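Local coordinates for restriction endonuclease r.bpuji (Bacillus pumilus, PDB 2VLA), which is a restriction endonuclease that cuts DNA, represented here by the N-terminal domain that recognises its specific DNA sequence, at a contact of chain A with DNA. Coordinates in Å, arbitrary orientation; residue numbers count along the deposited sequence, not the author numbering.

Site 1: a contact of chain A with DNA. Residues 16-20, 212. With nucleotides of chain B.
Asn20 N donates to OP1 of the DA4 phosphate of chain B at 2.8 Å, and Lys19 N gives the other non-bridging oxygen, DA4 OP2, a bond of 3.1 Å. Both come from the main chain and hold the phosphate without regard to the base. Ala18 N is as near to OP2, but its N-H points elsewhere. The side chain of Asn20 leaves CA with CG beside the backbone N (chi1 -77°), which lays the amide along the DC3 sugar, with CG 4.0 Å from DC3 C4'. From there its OD1 holds a water that also binds OP1 of the DC3 phosphate. Lys19 reaches that same oxygen in the same way: its chain, bent at chi2 and chi4, brings NZ to a second water, itself 2.7 Å from DC3 OP1. On the other flank of this phosphate, Glu212 OE2 meets DC3 OP2 through a third water, so that the carboxylate faces the phosphate across solvent. The other oxygen of Glu212, OE1, accepts the N-H of Gly16 at 2.9 Å, on its syn side, and pins the start of the segment that tracks the strand. Gly16 to Asn20 form the loop that runs into helix 22-36, while Glu212 projects from the middle of helix 203-219.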
# COMPACT_ATOMS: atom_id res chain seq x y z
N GLY A 16 -3.69 -2.00 -9.07
CA GLY A 16 -5.09 -1.76 -8.77
C GLY A 16 -6.10 -2.27 -9.78
O GLY A 16 -5.76 -2.50 -10.96
N LYS A 17 -7.31 -2.50 -9.30
CA LYS A 17 -8.44 -2.85 -10.15
C LYS A 17 -9.72 -2.09 -9.83
O LYS A 17 -10.69 -2.20 -10.56
CB LYS A 17 -8.74 -4.35 -10.09
CG LYS A 17 -7.55 -5.25 -10.35
CD LYS A 17 -7.93 -6.70 -10.13
CE LYS A 17 -6.72 -7.55 -9.90
NZ LYS A 17 -5.90 -7.78 -11.14
N ALA A 18 -9.73 -1.32 -8.74
CA ALA A 18 -10.99 -0.80 -8.20
C ALA A 18 -11.10 0.73 -8.16
O ALA A 18 -12.10 1.25 -7.71
CB ALA A 18 -11.24 -1.38 -6.80
N LYS A 19 -10.09 1.43 -8.64
CA LYS A 19 -10.09 2.91 -8.55
C LYS A 19 -11.21 3.55 -9.38
O LYS A 19 -11.97 4.37 -8.86
CB LYS A 19 -8.73 3.47 -8.97
CG LYS A 19 -8.55 4.95 -8.69
CD LYS A 19 -8.40 5.18 -7.19
CE LYS A 19 -7.97 6.60 -6.82
NZ LYS A 19 -9.02 7.59 -7.17
N ASN A 20 -11.27 3.22 -10.66
CA ASN A 20 -12.25 3.86 -11.57
C ASN A 20 -13.68 3.71 -11.09
O ASN A 20 -14.50 4.61 -11.29
CB ASN A 20 -12.14 3.25 -12.97
CG ASN A 20 -10.95 3.77 -13.75
OD1 ASN A 20 -10.34 4.77 -13.38
ND2 ASN A 20 -10.66 3.12 -14.91
N GLU A 212 -0.08 4.71 -7.34
CA GLU A 212 -1.20 4.09 -6.65
C GLU A 212 -1.08 4.11 -5.11
O GLU A 212 -2.04 4.31 -4.44
CB GLU A 212 -1.47 2.70 -7.18
CG GLU A 212 -2.07 2.80 -8.60
CD GLU A 212 -2.47 1.50 -9.25
OE1 GLU A 212 -2.09 0.42 -8.79
OE2 GLU A 212 -3.18 1.58 -10.29
P DC B 3 -5.57 6.47 -11.81
OP1 DC B 3 -6.81 7.00 -11.19
OP2 DC B 3 -4.32 6.39 -11.06
O5' DC B 3 -5.86 4.99 -12.34
C5' DC B 3 -7.04 4.72 -13.08
C4' DC B 3 -6.98 3.35 -13.70
O4' DC B 3 -6.01 3.34 -14.77
C3' DC B 3 -6.50 2.27 -12.74
O3' DC B 3 -7.25 1.07 -12.86
C2' DC B 3 -5.06 2.02 -13.18
C1' DC B 3 -5.27 2.15 -14.67
N1 DC B 3 -4.08 2.24 -15.47
C2 DC B 3 -4.05 1.69 -16.76
O2 DC B 3 -5.10 1.18 -17.26
N3 DC B 3 -2.90 1.78 -17.46
C4 DC B 3 -1.83 2.35 -16.94
N4 DC B 3 -0.73 2.41 -17.68
C5 DC B 3 -1.84 2.88 -15.63
C6 DC B 3 -2.95 2.77 -14.92
P DA B 4 -8.48 0.69 -11.91
OP1 DA B 4 -9.51 1.64 -12.11
OP2 DA B 4 -7.90 0.43 -10.57
O5' DA B 4 -8.81 -0.65 -12.61
C5' DA B 4 -9.60 -0.61 -13.83
C4' DA B 4 -9.20 -1.75 -14.72
O4' DA B 4 -7.91 -1.51 -15.33
C3' DA B 4 -9.08 -3.12 -14.02
O3' DA B 4 -9.54 -4.12 -14.91
C2' DA B 4 -7.58 -3.24 -13.83
C1' DA B 4 -7.06 -2.64 -15.12
N9 DA B 4 -5.69 -2.20 -15.11
C8 DA B 4 -4.99 -1.66 -14.05
N7 DA B 4 -3.77 -1.32 -14.36
C5 DA B 4 -3.63 -1.64 -15.70
C6 DA B 4 -2.58 -1.54 -16.60
N6 DA B 4 -1.37 -1.03 -16.35
N1 DA B 4 -2.82 -1.95 -17.88
C2 DA B 4 -4.03 -2.48 -18.19
N3 DA B 4 -5.10 -2.61 -17.44
C4 DA B 4 -4.82 -2.18 -16.16
O HOH W 1 -2.75 4.11 -11.68
O HOH W 2 -9.71 6.77 -11.54
O HOH W 3 -7.53 8.66 -9.25

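Site 2: a contact of chain A with DNA. Residues 15, 202, 204, 208. With nucleotides of chain C; nucleotides of chain B.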
# COMPACT_ATOMS: atom_id res chain seq x y z
N ARG A 15 -1.11 -4.24 -8.17
CA ARG A 15 -1.66 -3.33 -9.17
C ARG A 15 -3.18 -3.23 -9.05
O ARG A 15 -3.86 -4.22 -8.88
CB ARG A 15 -1.24 -3.82 -10.55
CG ARG A 15 -1.59 -2.84 -11.69
CD ARG A 15 -0.86 -3.16 -12.99
NE ARG A 15 0.56 -2.85 -12.87
CZ ARG A 15 1.42 -2.92 -13.86
NH1 ARG A 15 1.02 -3.28 -15.08
NH2 ARG A 15 2.68 -2.62 -13.67
N GLU A 202 8.08 0.31 -19.95
CA GLU A 202 7.09 1.34 -20.05
C GLU A 202 6.90 2.03 -18.70
O GLU A 202 7.28 1.49 -17.65
CB GLU A 202 5.76 0.75 -20.53
CG GLU A 202 5.79 0.12 -21.94
CD GLU A 202 6.28 1.07 -23.00
OE1 GLU A 202 5.84 2.23 -23.00
OE2 GLU A 202 7.13 0.66 -23.82
N SER A 204 4.38 2.49 -16.80
CA SER A 204 3.59 1.78 -15.79
C SER A 204 4.47 0.88 -14.90
O SER A 204 4.23 0.77 -13.69
CB SER A 204 2.49 0.96 -16.45
OG SER A 204 3.02 -0.05 -17.30
N GLN A 208 3.51 2.90 -11.75
CA GLN A 208 2.11 2.70 -11.44
C GLN A 208 1.94 2.42 -9.93
O GLN A 208 1.02 2.90 -9.31
CB GLN A 208 1.47 1.59 -12.28
CG GLN A 208 -0.02 1.45 -11.96
CD GLN A 208 -0.79 0.62 -12.94
OE1 GLN A 208 -0.25 0.20 -13.97
NE2 GLN A 208 -2.05 0.37 -12.63
P DC C 7 6.75 -7.94 -11.71
OP1 DC C 7 8.12 -8.35 -12.02
OP2 DC C 7 6.54 -6.84 -10.74
O5' DC C 7 5.94 -7.53 -13.03
C5' DC C 7 6.00 -8.36 -14.18
C4' DC C 7 5.06 -7.85 -15.27
O4' DC C 7 3.67 -8.02 -14.85
C3' DC C 7 5.18 -6.35 -15.58
O3' DC C 7 5.09 -6.17 -16.98
C2' DC C 7 3.94 -5.75 -14.95
C1' DC C 7 2.95 -6.85 -15.19
N1 DC C 7 1.70 -6.86 -14.41
C2 DC C 7 0.55 -7.33 -15.02
O2 DC C 7 0.60 -7.64 -16.21
N3 DC C 7 -0.60 -7.39 -14.31
C4 DC C 7 -0.58 -7.08 -13.01
N4 DC C 7 -1.71 -7.16 -12.32
C5 DC C 7 0.60 -6.61 -12.37
C6 DC C 7 1.70 -6.51 -13.09
P DG C 8 6.15 -5.34 -17.83
OP1 DG C 8 7.49 -5.88 -17.58
OP2 DG C 8 5.94 -3.90 -17.63
O5' DG C 8 5.65 -5.66 -19.31
C5' DG C 8 5.65 -7.01 -19.76
C4' DG C 8 4.61 -7.23 -20.82
O4' DG C 8 3.28 -7.13 -20.24
C3' DG C 8 4.62 -6.23 -21.96
O3' DG C 8 4.26 -6.90 -23.20
C2' DG C 8 3.59 -5.17 -21.52
C1' DG C 8 2.56 -6.00 -20.78
N9 DG C 8 1.90 -5.41 -19.63
C8 DG C 8 2.48 -4.73 -18.57
N7 DG C 8 1.64 -4.39 -17.65
C5 DG C 8 0.42 -4.91 -18.10
C6 DG C 8 -0.84 -4.92 -17.49
O6 DG C 8 -1.19 -4.44 -16.42
N1 DG C 8 -1.82 -5.56 -18.29
C2 DG C 8 -1.57 -6.17 -19.50
N2 DG C 8 -2.66 -6.74 -20.12
N3 DG C 8 -0.38 -6.19 -20.07
C4 DG C 8 0.56 -5.56 -19.31
P DT C 9 4.20 -6.12 -24.53
OP1 DT C 9 4.23 -7.16 -25.57
OP2 DT C 9 5.20 -5.03 -24.53
O5' DT C 9 2.75 -5.45 -24.57
C5' DT C 9 1.60 -6.25 -24.73
C4' DT C 9 0.38 -5.43 -24.44
O4' DT C 9 0.45 -4.91 -23.09
C3' DT C 9 0.21 -4.20 -25.31
O3' DT C 9 -0.69 -4.55 -26.41
C2' DT C 9 -0.32 -3.10 -24.35
C1' DT C 9 -0.49 -3.83 -23.03
N1 DT C 9 -0.21 -3.04 -21.82
C2 DT C 9 -1.21 -2.82 -20.92
O2 DT C 9 -2.36 -3.20 -21.05
N3 DT C 9 -0.82 -2.14 -19.79
C4 DT C 9 0.43 -1.65 -19.52
O4 DT C 9 0.66 -1.04 -18.48
C5 DT C 9 1.44 -1.92 -20.51
C7 DT C 9 2.84 -1.44 -20.31
C6 DT C 9 1.07 -2.61 -21.59
P DC B 3 -5.57 6.47 -11.81
OP1 DC B 3 -6.81 7.00 -11.19
OP2 DC B 3 -4.32 6.39 -11.06
O5' DC B 3 -5.86 4.99 -12.34
C5' DC B 3 -7.04 4.72 -13.08
C4' DC B 3 -6.98 3.35 -13.70
O4' DC B 3 -6.01 3.34 -14.77
C3' DC B 3 -6.50 2.27 -12.74
O3' DC B 3 -7.25 1.07 -12.86
C2' DC B 3 -5.06 2.02 -13.18
C1' DC B 3 -5.27 2.15 -14.67
N1 DC B 3 -4.08 2.24 -15.47
C2 DC B 3 -4.05 1.69 -16.76
O2 DC B 3 -5.10 1.18 -17.26
N3 DC B 3 -2.90 1.78 -17.46
C4 DC B 3 -1.83 2.35 -16.94
N4 DC B 3 -0.73 2.41 -17.68
C5 DC B 3 -1.84 2.88 -15.63
C6 DC B 3 -2.95 2.77 -14.92
P DA B 4 -8.48 0.69 -11.91
OP1 DA B 4 -9.51 1.64 -12.11
OP2 DA B 4 -7.90 0.43 -10.57
O5' DA B 4 -8.81 -0.65 -12.61
C5' DA B 4 -9.60 -0.61 -13.83
C4' DA B 4 -9.20 -1.75 -14.72
O4' DA B 4 -7.91 -1.51 -15.33
C3' DA B 4 -9.08 -3.12 -14.02
O3' DA B 4 -9.54 -4.12 -14.91
C2' DA B 4 -7.58 -3.24 -13.83
C1' DA B 4 -7.06 -2.64 -15.12
N9 DA B 4 -5.69 -2.20 -15.11
C8 DA B 4 -4.99 -1.66 -14.05
N7 DA B 4 -3.77 -1.32 -14.36
C5 DA B 4 -3.63 -1.64 -15.70
C6 DA B 4 -2.58 -1.54 -16.60
N6 DA B 4 -1.37 -1.03 -16.35
N1 DA B 4 -2.82 -1.95 -17.88
C2 DA B 4 -4.03 -2.48 -18.19
N3 DA B 4 -5.10 -2.61 -17.44
C4 DA B 4 -4.82 -2.18 -16.16
O HOH W 4 4.01 -2.47 -16.16
O HOH W 5 7.16 -2.29 -19.59
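Helix 203-219 presents its N-terminal part to the major groove, where Ser204 and Gln208 read an A-T pair, with Glu202 just ahead of it and the loop residue Arg15 alongside. Its position is that expected of the recognition helix of a helix-turn-helix. The extended Gln208 chain (chi1 -178°) brings its amide edge-on to adenine DA4 of chain B: OE1 accepts from N6 at 2.9 Å, in the carbonyl plane on a lone pair, while NE2 gives N7 an almost straight bond of 3.0 Å. This paired donor and acceptor suits adenine. The amide carbon CD also packs on the neighbouring DC3 base. Ser204 OG donates to O4 of the partner thymine, DT9 of chain C, at 2.8 Å, and Glu202 CB touches the thymine methyl C7 at 3.6 Å. Arg15, bent at chi3 (-71°), turns its guanidinium towards guanine DG8, where NH1 meets both O6 (2.8 Å) and N7 (2.9 Å) nearly in the guanidinium plane. One face of that group lies on the DC7 ring, NH1 4.0 Å from its centroid; Gln208 OE1 sits over the rim of the other. A leucine in place of Arg15 would probably leave O6 and N7 of DG8 without their donor and the DC7 face without its cation. A water joins Arg15 NH2 and Ser204 OG to the DG8 phosphate oxygen OP2.

Site 3: a contact of chain A with DNA. Residues 17, 63, 67, 71. With nucleotides of chain C; nucleotides of chain B.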
# COMPACT_ATOMS: atom_id res chain seq x y z
N LYS A 17 -7.31 -2.50 -9.30
CA LYS A 17 -8.44 -2.85 -10.15
C LYS A 17 -9.72 -2.09 -9.83
O LYS A 17 -10.69 -2.20 -10.56
CB LYS A 17 -8.74 -4.35 -10.09
CG LYS A 17 -7.55 -5.25 -10.35
CD LYS A 17 -7.93 -6.70 -10.13
CE LYS A 17 -6.72 -7.55 -9.90
NZ LYS A 17 -5.90 -7.78 -11.14
N LYS A 63 -10.75 -15.51 -14.82
CA LYS A 63 -9.43 -15.11 -14.36
C LYS A 63 -9.49 -13.72 -13.69
O LYS A 63 -8.91 -13.49 -12.63
CB LYS A 63 -8.43 -15.11 -15.52
CG LYS A 63 -6.99 -14.67 -15.12
CD LYS A 63 -6.40 -15.54 -13.99
CE LYS A 63 -4.90 -15.34 -13.82
NZ LYS A 63 -4.10 -15.90 -14.91
N ASN A 67 -8.85 -12.79 -9.86
CA ASN A 67 -7.83 -11.82 -9.51
C ASN A 67 -8.40 -10.69 -8.62
O ASN A 67 -7.75 -10.26 -7.65
CB ASN A 67 -7.16 -11.22 -10.76
CG ASN A 67 -6.20 -12.19 -11.46
OD1 ASN A 67 -5.77 -13.21 -10.90
ND2 ASN A 67 -5.78 -11.80 -12.64
N GLU A 71 -6.41 -10.66 -5.24
CA GLU A 71 -5.47 -9.55 -5.21
C GLU A 71 -5.99 -8.35 -4.48
O GLU A 71 -5.22 -7.65 -3.78
CB GLU A 71 -5.06 -9.12 -6.61
CG GLU A 71 -4.37 -10.17 -7.46
CD GLU A 71 -3.75 -9.55 -8.71
OE1 GLU A 71 -2.79 -8.77 -8.57
OE2 GLU A 71 -4.27 -9.81 -9.86
P DC C 5 -2.81 -13.55 -4.32
OP1 DC C 5 -3.47 -14.07 -3.10
OP2 DC C 5 -3.58 -12.70 -5.24
O5' DC C 5 -1.44 -12.86 -3.85
C5' DC C 5 -0.98 -11.66 -4.43
C4' DC C 5 0.33 -11.87 -5.12
O4' DC C 5 0.16 -12.83 -6.21
C3' DC C 5 0.91 -10.63 -5.77
O3' DC C 5 2.33 -10.75 -5.84
C2' DC C 5 0.21 -10.69 -7.14
C1' DC C 5 0.39 -12.17 -7.44
N1 DC C 5 -0.52 -12.68 -8.47
C2 DC C 5 -0.01 -13.19 -9.68
O2 DC C 5 1.22 -13.27 -9.83
N3 DC C 5 -0.90 -13.62 -10.63
C4 DC C 5 -2.20 -13.53 -10.42
N4 DC C 5 -3.03 -13.97 -11.39
C5 DC C 5 -2.74 -13.00 -9.24
C6 DC C 5 -1.87 -12.59 -8.29
P DC C 6 3.26 -9.56 -6.40
OP1 DC C 6 4.57 -9.72 -5.70
OP2 DC C 6 2.49 -8.29 -6.36
O5' DC C 6 3.36 -9.89 -7.99
C5' DC C 6 4.28 -10.87 -8.46
C4' DC C 6 4.56 -10.64 -9.93
O4' DC C 6 3.41 -10.98 -10.71
C3' DC C 6 4.92 -9.21 -10.31
O3' DC C 6 6.02 -9.26 -11.20
C2' DC C 6 3.64 -8.65 -10.96
C1' DC C 6 3.06 -9.89 -11.58
N1 DC C 6 1.61 -9.96 -11.70
C2 DC C 6 1.02 -10.32 -12.93
O2 DC C 6 1.71 -10.40 -13.95
N3 DC C 6 -0.31 -10.53 -12.97
C4 DC C 6 -1.06 -10.37 -11.88
N4 DC C 6 -2.39 -10.58 -11.98
C5 DC C 6 -0.47 -10.00 -10.64
C6 DC C 6 0.84 -9.84 -10.60
P DG B 6 -10.89 -9.87 -19.54
OP1 DG B 6 -11.58 -9.91 -20.89
OP2 DG B 6 -11.60 -10.35 -18.35
O5' DG B 6 -9.50 -10.68 -19.60
C5' DG B 6 -8.61 -10.46 -20.66
C4' DG B 6 -7.31 -11.11 -20.38
O4' DG B 6 -6.68 -10.37 -19.30
C3' DG B 6 -7.36 -12.57 -19.88
O3' DG B 6 -6.25 -13.26 -20.39
C2' DG B 6 -7.21 -12.42 -18.38
C1' DG B 6 -6.20 -11.28 -18.33
N9 DG B 6 -6.01 -10.61 -17.06
C8 DG B 6 -6.87 -10.56 -16.01
N7 DG B 6 -6.37 -9.90 -14.98
C5 DG B 6 -5.11 -9.51 -15.40
C6 DG B 6 -4.09 -8.80 -14.73
O6 DG B 6 -4.13 -8.35 -13.57
N1 DG B 6 -2.96 -8.64 -15.52
C2 DG B 6 -2.83 -9.08 -16.81
N2 DG B 6 -1.68 -8.80 -17.41
N3 DG B 6 -3.78 -9.76 -17.44
C4 DG B 6 -4.88 -9.95 -16.68
P DG B 7 -6.41 -14.69 -21.09
OP1 DG B 7 -7.33 -14.58 -22.23
OP2 DG B 7 -6.63 -15.67 -19.98
O5' DG B 7 -4.92 -14.90 -21.62
C5' DG B 7 -4.34 -14.00 -22.52
C4' DG B 7 -2.90 -13.68 -22.17
O4' DG B 7 -2.85 -12.99 -20.90
C3' DG B 7 -1.96 -14.88 -21.99
O3' DG B 7 -0.67 -14.50 -22.42
C2' DG B 7 -2.02 -15.14 -20.49
C1' DG B 7 -2.06 -13.72 -19.97
N9 DG B 7 -2.65 -13.56 -18.66
C8 DG B 7 -3.84 -14.00 -18.20
N7 DG B 7 -4.09 -13.66 -16.96
C5 DG B 7 -2.96 -12.94 -16.58
C6 DG B 7 -2.62 -12.29 -15.35
O6 DG B 7 -3.30 -12.19 -14.31
N1 DG B 7 -1.36 -11.71 -15.42
C2 DG B 7 -0.55 -11.72 -16.53
N2 DG B 7 0.65 -11.10 -16.39
N3 DG B 7 -0.87 -12.28 -17.69
C4 DG B 7 -2.08 -12.87 -17.64
O HOH W 6 -7.86 -8.56 -12.98
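Helix 62-76 lies at the major groove and offers Lys63, Asn67 and Glu71, spaced one turn apart, to a run of G-C pairs, joined by Lys17 from the loop ahead of helix 22-36. Asn67 spans both strands with one amide. Its OD1 accepts from the exocyclic amine N4 of DC5 of chain C at 2.9 Å, the donor tilted from the carbonyl plane, and its ND2 donates to O6 of DG7 of chain B at 3.0 Å. The same nitrogen lies 3.1 Å from DG6 N7 but well above the plane of that base, so any bond there is doubtful. Glu71 leaves its backbone with CG beside the backbone N (chi1 -61°) and extends over DC5, its CG 3.6 Å from C6 of that base, before the carboxylate reaches the next cytosine. There OE2 accepts from DC6 N4 at 2.9 Å and also from Lys17 NZ, the two donors arriving from opposite faces of the carboxylate plane. The salt bridge with Lys17 would be expected to favour the charged form of Glu71 and to limit its rotation. Lys17 NZ itself is within hydrogen-bonding distance of DG6 O6 and reaches DG6 N7 through a water. Lys63, kinked at chi2 and chi4, reaches out over DG7, its NZ 3.0 Å from DG7 N7 and above the plane of the base.

Three parts of the domain share one duplex. The C-alpha centres of site 1 lie about 12 Å from those of site 2 and about 11 Å from those of site 3, while sites 2 and 3 are about 15 Å apart. Lys17 belongs to both site 1 and site 3, Arg15 of site 2 directly precedes the site 1 loop, and helix 203-219 serves sites 1 and 2. The loop thus connects backbone holding with base reading by two helices, 62-76 and 203-219, which take different base pairs along the major groove. Correct placement of the phosphates probably supports recognition of a continuous sequence by one protein chain.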